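Local coordinates for odorant binding protein ASP5 (PDB 3R72), which probably binds and carries small hydrophobic odorant molecules in the honeybee antenna, at residues D31-R35 with K118-P122; I87-C91 with C110-N115. All blocks are in the same frame, centred on the assembly; numbering follows the deposited sequence.

Interaction 1. Residues D31-R35 with K118-P122; sequences DGMRR and KFFFP. With NBB (N-butyl-benzenesulfonamide), chain C; NBB (N-butyl-benzenesulfonamide), chain B.
The backbone oxygen of Phe121 takes two N-H groups from the guanidinium of Arg34. The main bond runs from Arg34 NH2 to Phe121 O, 2.6 Å, with an N-H...O angle of 144°. The donor stands above the carbonyl plane, 41° out of it. A weak bond from Arg34 NE to the same oxygen is longer. The guanidinium also lies flat on the Phe120 ring, with centres 4.3 Å apart and planes at 23°, a cation-pi stack. Arg34 NH2 sits closest to Phe120 CE1, at 3.1 Å. The other face of that ring carries a bound n-butyl-benzenesulfonamide, whose butyl end C14 is 3.6 Å from Phe120 CG. Residues 31-35, at the C-terminal part of helix 27-32, are joined here to the C-terminal tail. In this PBP/GOBP fold the tail runs into the interior and forms part of the ligand pocket wall. A leucine in place of Arg34 would probably leave the Phe121 carbonyl without these two donors and the Phe120 ring without its cation. Arg34 is extended from CG to NE, which carries the guanidinium past Phe119. Its CG meets the edge of the Phe119 ring, 3.8 Å from CD2. Met33 is bent at its last torsion, which brings its CE round to Phe121 CD2 at 3.8 Å. Phe121 CD1 lies 3.6 Å from C5 of the second n-butyl-benzenesulfonamide. The terminal carboxylate of Pro122 is hydrogen-bonded by Arg16 through O and by Tyr47 through OXT.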
loop_
_atom_site.group_PDB
_atom_site.type_symbol
_atom_site.label_atom_id
_atom_site.label_comp_id
_atom_site.label_asym_id
_atom_site.label_seq_id
_atom_site.Cartn_x
_atom_site.Cartn_y
_atom_site.Cartn_z
ATOM N N ASP A 31 3.618 -4.566 10.464
ATOM C CA ASP A 31 5.060 -4.525 10.226
ATOM C C ASP A 31 5.603 -5.791 9.566
ATOM O O ASP A 31 6.627 -5.757 8.878
ATOM C CB ASP A 31 5.825 -4.322 11.536
ATOM C CG ASP A 31 5.794 -2.909 12.029
ATOM O OD1 ASP A 31 5.720 -1.977 11.201
ATOM O OD2 ASP A 31 5.894 -2.750 13.265
ATOM N N GLY A 32 4.916 -6.905 9.761
ATOM C CA GLY A 32 5.344 -8.152 9.156
ATOM C C GLY A 32 5.371 -8.117 7.641
ATOM O O GLY A 32 6.180 -8.802 7.018
ATOM N N MET A 33 4.509 -7.323 7.019
ATOM C CA MET A 33 4.479 -7.262 5.556
ATOM C C MET A 33 5.830 -6.834 4.965
ATOM O O MET A 33 6.260 -7.372 3.940
ATOM C CB MET A 33 3.352 -6.354 5.064
ATOM C CG MET A 33 1.958 -6.895 5.395
ATOM S SD MET A 33 0.626 -5.976 4.591
ATOM C CE MET A 33 0.699 -4.402 5.459
ATOM N N ARG A 34 6.514 -5.891 5.612
ATOM C CA ARG A 34 7.814 -5.440 5.125
ATOM C C ARG A 34 8.875 -6.552 5.209
ATOM O O ARG A 34 9.871 -6.531 4.457
ATOM C CB ARG A 34 8.243 -4.183 5.880
ATOM C CG ARG A 34 7.424 -2.936 5.505
ATOM C CD ARG A 34 7.490 -1.875 6.596
ATOM N NE ARG A 34 6.570 -0.754 6.381
ATOM C CZ ARG A 34 6.465 0.294 7.201
ATOM N NH1 ARG A 34 7.218 0.385 8.296
ATOM N NH2 ARG A 34 5.602 1.264 6.930
ATOM N N ARG A 35 8.652 -7.516 6.105
ATOM C CA ARG A 35 9.486 -8.702 6.256
ATOM C C ARG A 35 9.037 -9.831 5.313
ATOM O O ARG A 35 9.572 -10.933 5.372
ATOM C CB ARG A 35 9.445 -9.209 7.718
ATOM C CG ARG A 35 9.764 -8.164 8.800
ATOM C CD ARG A 35 9.818 -8.777 10.213
ATOM N NE ARG A 35 8.516 -8.837 10.898
ATOM C CZ ARG A 35 7.989 -7.870 11.662
ATOM N NH1 ARG A 35 8.638 -6.723 11.853
ATOM N NH2 ARG A 35 6.789 -8.042 12.246
ATOM N N LYS A 118 12.961 -2.639 -1.098
ATOM C CA LYS A 118 12.495 -1.266 -1.000
ATOM C C LYS A 118 11.005 -1.128 -0.678
ATOM O O LYS A 118 10.518 -0.014 -0.522
ATOM C CB LYS A 118 12.853 -0.512 -2.279
ATOM C CG LYS A 118 14.355 -0.546 -2.573
ATOM C CD LYS A 118 14.826 0.597 -3.440
ATOM C CE LYS A 118 16.349 0.593 -3.542
ATOM N NZ LYS A 118 16.863 1.749 -4.332
ATOM N N PHE A 119 10.287 -2.237 -0.534
ATOM C CA PHE A 119 8.852 -2.194 -0.222
ATOM C C PHE A 119 8.556 -1.341 0.996
ATOM O O PHE A 119 9.260 -1.411 1.991
ATOM C CB PHE A 119 8.382 -3.607 0.041
ATOM C CG PHE A 119 6.950 -3.709 0.496
ATOM C CD1 PHE A 119 5.888 -3.751 -0.410
ATOM C CD2 PHE A 119 6.660 -3.799 1.839
ATOM C CE1 PHE A 119 4.577 -3.877 0.042
ATOM C CE2 PHE A 119 5.358 -3.927 2.292
ATOM C CZ PHE A 119 4.327 -3.975 1.386
ATOM N N PHE A 120 7.475 -0.566 0.909
ATOM C CA PHE A 120 6.931 0.214 2.014
ATOM C C PHE A 120 5.417 0.220 1.901
ATOM O O PHE A 120 4.887 0.418 0.827
ATOM C CB PHE A 120 7.451 1.648 1.956
ATOM C CG PHE A 120 6.935 2.524 3.071
ATOM C CD1 PHE A 120 7.643 2.622 4.251
ATOM C CD2 PHE A 120 5.733 3.218 2.950
ATOM C CE1 PHE A 120 7.174 3.414 5.293
ATOM C CE2 PHE A 120 5.255 4.012 3.992
ATOM C CZ PHE A 120 5.979 4.103 5.164
ATOM N N PHE A 121 4.731 0.004 3.007
ATOM C CA PHE A 121 3.292 0.187 3.073
ATOM C C PHE A 121 3.016 0.866 4.418
ATOM O O PHE A 121 3.597 0.483 5.422
ATOM C CB PHE A 121 2.546 -1.148 2.973
ATOM C CG PHE A 121 1.075 -0.980 2.772
ATOM C CD1 PHE A 121 0.563 -0.731 1.504
ATOM C CD2 PHE A 121 0.204 -0.990 3.843
ATOM C CE1 PHE A 121 -0.790 -0.536 1.302
ATOM C CE2 PHE A 121 -1.150 -0.816 3.650
ATOM C CZ PHE A 121 -1.644 -0.582 2.377
ATOM N N PRO A 122 2.131 1.872 4.453
ATOM C CA PRO A 122 1.910 2.597 5.711
ATOM C C PRO A 122 1.509 1.699 6.876
ATOM O O PRO A 122 2.004 1.908 8.001
ATOM C CB PRO A 122 0.781 3.568 5.357
ATOM C CG PRO A 122 0.951 3.809 3.931
ATOM C CD PRO A 122 1.412 2.499 3.335
ATOM O OXT PRO A 122 0.689 0.779 6.695
HETATM O O1S NBB C . 3.030 4.498 0.889
HETATM S S NBB C . 2.897 5.727 0.159
HETATM O O2S NBB C . 1.928 5.672 -0.898
HETATM N N10 NBB C . 4.317 6.059 -0.494
HETATM C C11 NBB C . 5.503 6.165 0.338
HETATM C C12 NBB C . 6.771 5.900 -0.462
HETATM C C13 NBB C . 8.019 6.348 0.283
HETATM C C14 NBB C . 8.307 5.467 1.474
HETATM C C4 NBB C . 2.503 6.950 1.155
HETATM C C5 NBB C . 1.633 7.975 0.753
HETATM C C6 NBB C . 1.298 9.033 1.601
HETATM C C1 NBB C . 1.859 9.090 2.870
HETATM C C2 NBB C . 2.724 8.090 3.280
HETATM C C3 NBB C . 3.043 7.029 2.433
HETATM O O1S NBB B . -1.761 2.584 -2.288
HETATM S S NBB B . -0.532 2.766 -1.609
HETATM O O2S NBB B . -0.630 3.013 -0.197
HETATM N N10 NBB B . 0.195 4.013 -2.300
HETATM C C11 NBB B . 0.428 4.030 -3.729
HETATM C C12 NBB B . 1.741 4.701 -4.082
HETATM C C13 NBB B . 2.976 3.904 -3.661
HETATM C C14 NBB B . 3.147 2.674 -4.527
HETATM C C4 NBB B . 0.409 1.446 -1.855
HETATM C C5 NBB B . 1.660 1.389 -1.237
HETATM C C6 NBB B . 2.506 0.286 -1.423
HETATM C C1 NBB B . 2.125 -0.782 -2.220
HETATM C C2 NBB B . 0.888 -0.755 -2.820
HETATM C C3 NBB B . 0.040 0.338 -2.649
#

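Interaction 2. Residues I87-C91 with C110-N115; sequences IVAVC and CHYKQN. With NBB (N-butyl-benzenesulfonamide), chain B.
Ile87 lays its CG2 methyl over one face of the His111 ring, while a bound n-butyl-benzenesulfonamide covers the opposite face. The two residues belong to helices 81-91 and 100-114 of the PBP/GOBP fold, a helical bundle tied by three disulfides. The short helical segments cross at 127°, with their axes 9.6 Å apart. The methyl makes a CH-pi contact, 3.6 Å from the ring centroid and 17° off the normal. In Ile87 CG2 is anti to the backbone N and CG1 is beside it, which turns the two branches to different partners. CG2 goes to the imidazole, and CG1 packs on Gln114 CB at 3.8 Å. The Ile87 and Gln114 side chains run antiparallel alongside one another. Val88 CG2 comes to the ring edge of His111, near its plane. On the ligand side the benzene ring is tilted over the imidazole and brings its C1 and C2 nearest, with C1 3.6 Å from His111 CG. The imidazole is thus held between an aliphatic side chain and the ligand, in the wall of the pocket. Tyr107, one helical turn earlier, also meets the His111 ring. Val88 carries the packing on to Ile68 and Leu72 of helix 65-75. The Val90 side chain passes Gln114 at a slant. The covalent link between the helices is the disulfide of Cys91 and Cys110. Its sulfur atoms are 2.1 Å apart. The torsion about the S-S bond is -90°. Cys91 SG lies obliquely to the His111 ring, 4.7 Å from its centroid.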
loop_
_atom_site.group_PDB
_atom_site.type_symbol
_atom_site.label_atom_id
_atom_site.label_comp_id
_atom_site.label_asym_id
_atom_site.label_seq_id
_atom_site.Cartn_x
_atom_site.Cartn_y
_atom_site.Cartn_z
ATOM N N ILE A 87 6.905 -0.550 -11.337
ATOM C CA ILE A 87 6.219 -1.517 -10.480
ATOM C C ILE A 87 4.706 -1.423 -10.660
ATOM O O ILE A 87 4.031 -2.439 -10.827
ATOM C CB ILE A 87 6.610 -1.346 -9.002
ATOM C CG1 ILE A 87 8.086 -1.696 -8.789
ATOM C CG2 ILE A 87 5.713 -2.214 -8.106
ATOM C CD1 ILE A 87 8.604 -1.397 -7.383
ATOM N N VAL A 88 4.169 -0.210 -10.662
ATOM C CA VAL A 88 2.735 -0.026 -10.908
ATOM C C VAL A 88 2.354 -0.558 -12.288
ATOM O O VAL A 88 1.320 -1.219 -12.459
ATOM C CB VAL A 88 2.326 1.452 -10.772
ATOM C CG1 VAL A 88 0.848 1.626 -11.117
ATOM C CG2 VAL A 88 2.612 1.934 -9.335
ATOM N N ALA A 89 3.211 -0.304 -13.274
ATOM C CA ALA A 89 2.925 -0.764 -14.627
ATOM C C ALA A 89 2.774 -2.286 -14.703
ATOM O O ALA A 89 1.933 -2.791 -15.446
ATOM C CB ALA A 89 4.015 -0.319 -15.572
ATOM N N VAL A 90 3.577 -3.011 -13.933
ATOM C CA VAL A 90 3.418 -4.462 -13.840
ATOM C C VAL A 90 2.167 -4.831 -13.041
ATOM O O VAL A 90 1.307 -5.585 -13.498
ATOM C CB VAL A 90 4.673 -5.108 -13.202
ATOM C CG1 VAL A 90 4.435 -6.588 -12.891
ATOM C CG2 VAL A 90 5.877 -4.951 -14.145
ATOM N N CYS A 91 2.061 -4.307 -11.831
ATOM C CA CYS A 91 1.019 -4.767 -10.922
ATOM C C CYS A 91 -0.384 -4.391 -11.363
ATOM O O CYS A 91 -1.332 -5.099 -11.030
ATOM C CB CYS A 91 1.312 -4.304 -9.498
ATOM S SG CYS A 91 2.813 -5.119 -8.852
ATOM N N CYS A 110 1.873 -7.907 -4.791
ATOM C CA CYS A 110 2.507 -7.728 -6.096
ATOM C C CYS A 110 3.607 -6.680 -6.014
ATOM O O CYS A 110 4.701 -6.868 -6.532
ATOM C CB CYS A 110 1.477 -7.336 -7.151
ATOM S SG CYS A 110 2.197 -7.101 -8.803
ATOM N N HIS A 111 3.335 -5.577 -5.334
ATOM C CA HIS A 111 4.351 -4.548 -5.148
ATOM C C HIS A 111 5.568 -5.096 -4.397
ATOM O O HIS A 111 6.714 -4.848 -4.788
ATOM C CB HIS A 111 3.745 -3.374 -4.390
ATOM C CG HIS A 111 3.322 -2.247 -5.274
ATOM N ND1 HIS A 111 2.214 -2.243 -6.097
ATOM C CD2 HIS A 111 3.893 -1.036 -5.418
ATOM C CE1 HIS A 111 2.140 -1.076 -6.721
ATOM N NE2 HIS A 111 3.151 -0.328 -6.326
ATOM N N TYR A 112 5.330 -5.821 -3.311
ATOM C CA TYR A 112 6.409 -6.438 -2.555
ATOM C C TYR A 112 7.273 -7.319 -3.456
ATOM O O TYR A 112 8.505 -7.212 -3.455
ATOM C CB TYR A 112 5.839 -7.263 -1.389
ATOM C CG TYR A 112 6.928 -7.930 -0.571
ATOM C CD1 TYR A 112 7.536 -7.275 0.497
ATOM C CD2 TYR A 112 7.390 -9.195 -0.897
ATOM C CE1 TYR A 112 8.553 -7.874 1.220
ATOM C CE2 TYR A 112 8.405 -9.786 -0.186
ATOM C CZ TYR A 112 8.976 -9.125 0.871
ATOM O OH TYR A 112 9.991 -9.701 1.599
ATOM N N LYS A 113 6.628 -8.186 -4.222
ATOM C CA LYS A 113 7.339 -9.147 -5.043
ATOM C C LYS A 113 8.247 -8.469 -6.066
ATOM O O LYS A 113 9.316 -8.987 -6.388
ATOM C CB LYS A 113 6.356 -10.087 -5.725
ATOM C CG LYS A 113 5.810 -11.122 -4.769
ATOM C CD LYS A 113 5.047 -12.203 -5.508
ATOM C CE LYS A 113 4.139 -13.014 -4.582
ATOM N NZ LYS A 113 3.242 -13.912 -5.361
ATOM N N GLN A 114 7.841 -7.313 -6.591
ATOM C CA GLN A 114 8.690 -6.628 -7.567
ATOM C C GLN A 114 9.978 -6.058 -6.966
ATOM O O GLN A 114 10.967 -5.895 -7.679
ATOM C CB GLN A 114 7.951 -5.504 -8.286
ATOM C CG GLN A 114 6.598 -5.858 -8.927
ATOM C CD GLN A 114 6.503 -7.234 -9.557
ATOM O OE1 GLN A 114 5.646 -8.055 -9.187
ATOM N NE2 GLN A 114 7.353 -7.489 -10.516
ATOM N N ASN A 115 9.968 -5.734 -5.673
ATOM C CA ASN A 115 11.165 -5.210 -5.032
ATOM C C ASN A 115 11.045 -5.332 -3.511
ATOM O O ASN A 115 10.673 -4.387 -2.820
ATOM C CB ASN A 115 11.401 -3.752 -5.475
ATOM C CG ASN A 115 12.784 -3.262 -5.171
ATOM O OD1 ASN A 115 13.334 -3.530 -4.116
ATOM N ND2 ASN A 115 13.352 -2.508 -6.101
HETATM O O1S NBB B . -1.761 2.584 -2.288
HETATM S S NBB B . -0.532 2.766 -1.609
HETATM O O2S NBB B . -0.630 3.013 -0.197
HETATM N N10 NBB B . 0.195 4.013 -2.300
HETATM C C11 NBB B . 0.428 4.030 -3.729
HETATM C C12 NBB B . 1.741 4.701 -4.082
HETATM C C13 NBB B . 2.976 3.904 -3.661
HETATM C C14 NBB B . 3.147 2.674 -4.527
HETATM C C4 NBB B . 0.409 1.446 -1.855
HETATM C C5 NBB B . 1.660 1.389 -1.237
HETATM C C6 NBB B . 2.506 0.286 -1.423
HETATM C C1 NBB B . 2.125 -0.782 -2.220
HETATM C C2 NBB B . 0.888 -0.755 -2.820
HETATM C C3 NBB B . 0.040 0.338 -2.649
#

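Interactions 1 and 2 have centres 13 Å apart and meet the same n-butyl-benzenesulfonamide, chain B. Interaction 1 supplies Phe120 and Phe121 to its pocket, and interaction 2 supplies His111. The second ligand, chain C, touches the tail at Phe120 and Pro122, and its nearest atom is about 8 Å from the His111 side chain. Tyr112 joins the two contacts directly. It stands on helix 100-114, and its ring meets that of Phe119 edge-to-face. Phe119 CD1 is 3.5 Å from Tyr112 CA, and Met33 O is 3.6 Å from Tyr112 CE1. Asn115 OD1 also accepts a hydrogen bond from Lys118 N, where the chain passes from interaction 2 into the tail of interaction 1.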